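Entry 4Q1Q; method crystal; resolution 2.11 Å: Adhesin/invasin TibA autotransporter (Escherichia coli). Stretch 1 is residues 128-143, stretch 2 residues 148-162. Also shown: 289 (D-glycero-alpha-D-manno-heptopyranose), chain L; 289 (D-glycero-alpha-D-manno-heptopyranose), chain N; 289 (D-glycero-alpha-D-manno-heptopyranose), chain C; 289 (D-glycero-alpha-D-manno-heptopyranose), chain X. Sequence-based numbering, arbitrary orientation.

Stretch 1 (128-143) SATSASVTSGARQFVS
Stretch 2 148-162: VKATSVNSGGRQYVR

The two stretches are successive rungs of a parallel β stack in a single chain, offset by 19 residues: CA atoms pair Ala129–Val148 (4.8 Å), Val134–Val153 (4.7 Å) and Gln140–Gln159 (4.7 Å). Strands 139-143 and 158-161 run in the same direction, 10° apart, with axes 4.7 Å from each other.

Backbone hydrogen bonds form the main tie, and they alternate in direction as parallel pairing requires. Lys149 N donates to Ala129 O (2.8 Å), and Ser131 N to Lys149 O (3.0 Å). Ser131 (phi/psi 68/24) and Ala150 (59/36) then bend both chains alike, so the register survives: Ser152 N reaches Ala132 O (3.0 Å), Val134 N reaches Ser152 O (2.7 Å, 175°), and Asn154 N reaches Val134 O (2.8 Å).

Type II turns follow, Thr135–Ala138 and Asn154–Gly157, closed by Ala138 N to Thr135 O and Gly157 N to Asn154 O (each 2.8 Å). Gly137 and Gly156 take phi of 77° and 78°, which favours glycine; an ideal CB on Gly156 would lie 2.0 Å from Ser136 OG, and one on Gly157 2.2 Å from Val134 O. Gly137 N donates to Gly156 O (3.0 Å). A water donates to Gly156 O (2.5 Å) and Ala138 O (2.8 Å) and accepts from Arg158 NE (3.0 Å); Ala138 O also accepts from Arg158 N (3.3 Å). The ladder resumes with Gln140 N to Arg158 O (2.9 Å), Tyr160 N to Gln140 O (2.7 Å), Val142 N to Tyr160 O (2.9 Å) and Arg162 N to Val142 O (2.8 Å).

On one face, buried Gln140 and Gln159 share chi1 and chi2 t, aligning their amides: Gln159 NE2 donates to Gln140 OE1 (2.6 Å, 173°), which also receives a weak bond from Thr151 OG1 (3.4 Å). Gln140 NE2 and Gln159 OE1 are satisfied elsewhere in the structure. Val142 CG2 packs on Val148 CG1 (3.5 Å), its chi1 t against m for Val148.

The other face carries Arg139, Phe141, Arg158 and Tyr160, all chi1 m. The Phe141 and Tyr160 rings are near parallel (17°) but slid apart, with centroids 4.9 Å apart. Arg139 CD lies over the Arg158 guanidinium, 3.5 Å from NH2, while Phe141 CD1 lies over that of Arg162, 3.7 Å from NH1.

Ser131, Ser136 and Ser143 each bond through OG to C1 of a heptose (1.3 Å). Thr130 OG1 hydrogen-bonds O3 of another heptose, chain L (2.7 Å). Together the stretches bury 1243 Å².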

# COMPACT_ATOMS: atom_id res chain seq x y z
N SER A 128 -8.13 -6.18 -2.78
CA SER A 128 -7.86 -4.87 -3.33
C SER A 128 -7.98 -3.84 -2.23
O SER A 128 -8.87 -3.89 -1.37
CB SER A 128 -8.83 -4.51 -4.47
OG SER A 128 -9.35 -5.69 -5.05
N ALA A 129 -7.12 -2.83 -2.30
CA ALA A 129 -7.31 -1.67 -1.44
C ALA A 129 -7.10 -0.41 -2.26
O ALA A 129 -6.18 -0.32 -3.07
CB ALA A 129 -6.36 -1.69 -0.25
N THR A 130 -7.95 0.58 -2.00
CA THR A 130 -7.91 1.80 -2.76
C THR A 130 -7.81 2.84 -1.67
O THR A 130 -8.54 2.76 -0.69
CB THR A 130 -9.14 1.96 -3.67
OG1 THR A 130 -9.20 0.88 -4.62
CG2 THR A 130 -9.11 3.27 -4.44
N SER A 131 -6.92 3.80 -1.88
CA SER A 131 -6.86 5.02 -1.09
C SER A 131 -6.41 4.79 0.34
O SER A 131 -6.65 5.63 1.21
CB SER A 131 -8.20 5.78 -1.12
OG SER A 131 -8.43 6.27 -2.43
N ALA A 132 -5.69 3.70 0.56
CA ALA A 132 -4.95 3.55 1.80
C ALA A 132 -4.10 4.80 2.03
O ALA A 132 -3.50 5.34 1.10
CB ALA A 132 -4.08 2.30 1.75
N SER A 133 -4.05 5.24 3.28
CA SER A 133 -3.11 6.26 3.72
C SER A 133 -2.05 5.63 4.62
O SER A 133 -2.40 5.21 5.72
CB SER A 133 -3.89 7.34 4.48
OG SER A 133 -3.32 8.62 4.27
N VAL A 134 -0.79 5.61 4.20
CA VAL A 134 0.26 4.96 4.99
C VAL A 134 1.12 6.03 5.65
O VAL A 134 2.04 6.57 5.04
CB VAL A 134 1.22 4.07 4.16
CG1 VAL A 134 2.13 3.25 5.08
CG2 VAL A 134 0.44 3.16 3.22
N THR A 135 0.81 6.31 6.92
CA THR A 135 1.46 7.37 7.69
C THR A 135 2.72 6.85 8.37
O THR A 135 3.12 5.70 8.19
CB THR A 135 0.52 7.99 8.76
OG1 THR A 135 0.20 7.02 9.77
CG2 THR A 135 -0.78 8.49 8.14
N SER A 136 3.32 7.73 9.18
CA SER A 136 4.59 7.51 9.87
C SER A 136 4.55 6.26 10.74
O SER A 136 3.68 6.15 11.59
CB SER A 136 4.96 8.72 10.73
OG SER A 136 6.35 8.79 10.99
N GLY A 137 5.47 5.34 10.50
CA GLY A 137 5.49 4.06 11.22
C GLY A 137 4.46 3.05 10.74
O GLY A 137 4.44 1.93 11.25
N ALA A 138 3.61 3.42 9.79
CA ALA A 138 2.63 2.46 9.27
C ALA A 138 3.22 1.60 8.15
O ALA A 138 4.18 2.01 7.52
CB ALA A 138 1.41 3.18 8.73
N ARG A 139 2.63 0.43 7.88
CA ARG A 139 3.12 -0.40 6.79
C ARG A 139 1.97 -0.97 5.98
O ARG A 139 0.98 -1.42 6.54
CB ARG A 139 3.99 -1.55 7.33
CG ARG A 139 5.19 -1.05 8.12
CD ARG A 139 6.12 -2.14 8.61
NE ARG A 139 5.44 -3.17 9.40
CZ ARG A 139 6.05 -4.26 9.86
NH1 ARG A 139 7.35 -4.44 9.66
NH2 ARG A 139 5.41 -5.18 10.54
N GLN A 140 2.14 -1.03 4.67
CA GLN A 140 1.22 -1.74 3.80
C GLN A 140 1.95 -2.84 3.04
O GLN A 140 2.97 -2.59 2.41
CB GLN A 140 0.61 -0.73 2.82
CG GLN A 140 -0.44 -1.36 1.91
CD GLN A 140 -0.81 -0.50 0.73
OE1 GLN A 140 0.03 -0.10 -0.08
NE2 GLN A 140 -2.11 -0.25 0.58
N PHE A 141 1.43 -4.06 3.09
CA PHE A 141 2.02 -5.22 2.43
C PHE A 141 1.09 -5.73 1.34
O PHE A 141 -0.08 -5.96 1.63
CB PHE A 141 2.23 -6.38 3.40
CG PHE A 141 3.21 -6.07 4.50
CD1 PHE A 141 4.57 -6.23 4.29
CD2 PHE A 141 2.76 -5.59 5.73
CE1 PHE A 141 5.49 -5.94 5.29
CE2 PHE A 141 3.68 -5.33 6.73
CZ PHE A 141 5.03 -5.49 6.52
N VAL A 142 1.60 -5.88 0.11
CA VAL A 142 0.79 -6.36 -0.99
C VAL A 142 1.45 -7.57 -1.64
O VAL A 142 2.61 -7.52 -2.06
CB VAL A 142 0.59 -5.31 -2.08
CG1 VAL A 142 -0.61 -5.72 -2.93
CG2 VAL A 142 0.42 -3.96 -1.43
N SER A 143 0.67 -8.64 -1.75
CA SER A 143 1.28 -9.87 -2.21
C SER A 143 0.34 -10.81 -2.92
O SER A 143 -0.87 -10.81 -2.69
CB SER A 143 1.80 -10.61 -0.99
OG SER A 143 2.70 -11.63 -1.42
N VAL A 148 -3.24 -2.79 -5.01
CA VAL A 148 -3.51 -1.55 -4.29
C VAL A 148 -3.46 -0.38 -5.25
O VAL A 148 -2.64 -0.35 -6.17
CB VAL A 148 -2.55 -1.29 -3.11
CG1 VAL A 148 -2.65 -2.41 -2.09
CG2 VAL A 148 -1.10 -1.16 -3.57
N LYS A 149 -4.39 0.55 -5.07
CA LYS A 149 -4.58 1.62 -6.04
C LYS A 149 -4.68 2.89 -5.24
O LYS A 149 -5.37 2.91 -4.23
CB LYS A 149 -5.82 1.40 -6.91
CG LYS A 149 -6.34 2.67 -7.58
CD LYS A 149 -7.58 2.43 -8.42
CE LYS A 149 -7.22 2.20 -9.88
NZ LYS A 149 -8.29 1.48 -10.61
N ALA A 150 -3.97 3.92 -5.69
CA ALA A 150 -4.03 5.25 -5.11
C ALA A 150 -3.62 5.25 -3.64
O ALA A 150 -4.17 6.02 -2.86
CB ALA A 150 -5.41 5.88 -5.26
N THR A 151 -2.67 4.41 -3.27
CA THR A 151 -2.04 4.52 -1.96
C THR A 151 -1.21 5.81 -1.83
O THR A 151 -0.41 6.12 -2.71
CB THR A 151 -1.09 3.33 -1.70
OG1 THR A 151 -1.72 2.08 -2.05
CG2 THR A 151 -0.69 3.27 -0.24
N SER A 152 -1.42 6.54 -0.74
CA SER A 152 -0.58 7.65 -0.31
C SER A 152 0.40 7.15 0.75
O SER A 152 -0.01 6.77 1.85
CB SER A 152 -1.40 8.80 0.28
OG SER A 152 -2.21 9.42 -0.71
N VAL A 153 1.68 7.09 0.37
CA VAL A 153 2.71 6.67 1.31
C VAL A 153 3.30 7.98 1.83
O VAL A 153 4.07 8.63 1.14
CB VAL A 153 3.82 5.79 0.72
CG1 VAL A 153 4.78 5.35 1.82
CG2 VAL A 153 3.27 4.53 0.06
N ASN A 154 2.89 8.36 3.02
CA ASN A 154 3.21 9.67 3.57
C ASN A 154 4.47 9.53 4.42
O ASN A 154 4.98 8.42 4.58
CB ASN A 154 2.01 10.23 4.36
CG ASN A 154 0.78 10.42 3.49
OD1 ASN A 154 0.84 10.97 2.39
ND2 ASN A 154 -0.37 9.97 3.99
N SER A 155 4.98 10.63 4.93
CA SER A 155 6.19 10.64 5.75
C SER A 155 6.23 9.55 6.82
O SER A 155 5.24 9.31 7.53
CB SER A 155 6.34 12.02 6.41
OG SER A 155 7.64 12.20 6.95
N GLY A 156 7.35 8.85 6.91
CA GLY A 156 7.50 7.70 7.80
C GLY A 156 6.87 6.41 7.31
O GLY A 156 7.01 5.36 7.95
N GLY A 157 6.18 6.49 6.18
CA GLY A 157 5.38 5.35 5.74
C GLY A 157 6.07 4.41 4.78
O GLY A 157 6.88 4.85 3.97
N ARG A 158 5.69 3.13 4.82
CA ARG A 158 6.32 2.14 3.95
C ARG A 158 5.32 1.19 3.32
O ARG A 158 4.46 0.62 3.99
CB ARG A 158 7.36 1.28 4.67
CG ARG A 158 8.51 2.10 5.25
CD ARG A 158 9.41 1.27 6.16
NE ARG A 158 8.83 1.02 7.47
CZ ARG A 158 9.32 0.18 8.38
NH1 ARG A 158 10.42 -0.51 8.13
NH2 ARG A 158 8.70 0.03 9.55
N GLN A 159 5.53 0.98 2.03
CA GLN A 159 4.71 0.04 1.29
C GLN A 159 5.62 -1.08 0.79
O GLN A 159 6.67 -0.80 0.22
CB GLN A 159 4.04 0.77 0.12
CG GLN A 159 3.23 -0.11 -0.81
CD GLN A 159 2.74 0.62 -2.03
OE1 GLN A 159 3.53 1.00 -2.90
NE2 GLN A 159 1.43 0.84 -2.09
N TYR A 160 5.21 -2.33 0.99
CA TYR A 160 5.99 -3.46 0.48
C TYR A 160 5.20 -4.10 -0.64
O TYR A 160 4.18 -4.73 -0.37
CB TYR A 160 6.28 -4.49 1.56
CG TYR A 160 7.14 -3.93 2.67
CD1 TYR A 160 6.58 -3.10 3.63
CD2 TYR A 160 8.51 -4.15 2.71
CE1 TYR A 160 7.35 -2.54 4.63
CE2 TYR A 160 9.29 -3.57 3.69
CZ TYR A 160 8.70 -2.79 4.65
OH TYR A 160 9.47 -2.22 5.64
N VAL A 161 5.67 -3.96 -1.87
CA VAL A 161 5.07 -4.69 -2.98
C VAL A 161 5.88 -5.96 -3.22
O VAL A 161 6.99 -5.95 -3.77
CB VAL A 161 4.97 -3.81 -4.23
CG1 VAL A 161 4.16 -4.49 -5.32
CG2 VAL A 161 4.37 -2.47 -3.85
N ARG A 162 5.33 -7.08 -2.77
CA ARG A 162 6.06 -8.35 -2.78
C ARG A 162 5.72 -9.19 -4.00
O ARG A 162 4.95 -8.74 -4.86
CB ARG A 162 5.80 -9.09 -1.46
CG ARG A 162 6.33 -8.29 -0.27
CD ARG A 162 6.86 -9.18 0.84
NE ARG A 162 7.69 -8.44 1.78
CZ ARG A 162 7.56 -8.50 3.10
NH1 ARG A 162 6.59 -9.24 3.64
NH2 ARG A 162 8.37 -7.80 3.87
O7 289 L . -14.47 -5.83 -4.42
C7 289 L . -13.24 -6.23 -5.04
C6 289 L . -12.53 -5.00 -5.59
O6 289 L . -13.15 -4.59 -6.81
C5 289 L . -12.57 -3.85 -4.59
O5 289 L . -11.63 -4.09 -3.54
C1 289 L . -11.73 -3.13 -2.50
C2 289 L . -11.36 -1.75 -3.04
O2 289 L . -9.97 -1.75 -3.43
C3 289 L . -12.21 -1.39 -4.25
O3 289 L . -11.69 -0.21 -4.87
C4 289 L . -12.25 -2.52 -5.26
O4 289 L . -13.23 -2.24 -6.26
O7 289 N . 0.42 -14.13 2.10
C7 289 N . 1.00 -13.26 3.08
C6 289 N . 2.18 -12.50 2.49
O6 289 N . 3.38 -12.83 3.19
C5 289 N . 2.39 -12.75 0.99
O5 289 N . 3.65 -12.14 0.67
C1 289 N . 3.76 -11.99 -0.75
C2 289 N . 4.20 -13.33 -1.31
O2 289 N . 5.49 -13.57 -0.74
C3 289 N . 3.08 -14.32 -0.98
O3 289 N . 3.57 -15.66 -1.16
C4 289 N . 2.41 -14.16 0.39
O4 289 N . 1.05 -14.57 0.22
O7 289 C . -7.64 10.10 0.49
C7 289 C . -8.96 9.52 0.43
C6 289 C . -9.63 9.70 -0.93
O6 289 C . -9.64 11.11 -1.19
C5 289 C . -8.98 8.91 -2.07
O5 289 C . -9.90 7.84 -2.29
C1 289 C . -9.36 6.83 -3.15
C2 289 C . -9.34 7.41 -4.55
O2 289 C . -10.64 7.85 -4.94
C3 289 C . -8.35 8.56 -4.49
O3 289 C . -8.28 9.16 -5.79
C4 289 C . -8.77 9.57 -3.43
O4 289 C . -7.73 10.56 -3.40
O7 289 X . 5.13 9.16 16.65
C7 289 X . 5.65 9.41 15.35
C6 289 X . 6.91 8.56 15.15
O6 289 X . 6.72 7.26 15.71
C5 289 X . 7.23 8.46 13.66
O5 289 X . 7.05 9.71 13.01
C1 289 X . 7.18 9.59 11.60
C2 289 X . 8.66 9.39 11.31
O2 289 X . 9.46 10.48 11.79
C3 289 X . 9.08 8.09 11.97
O3 289 X . 10.50 7.99 11.83
C4 289 X . 8.67 8.02 13.44
O4 289 X . 8.73 6.67 13.91
O HOH W 1 6.73 2.95 8.33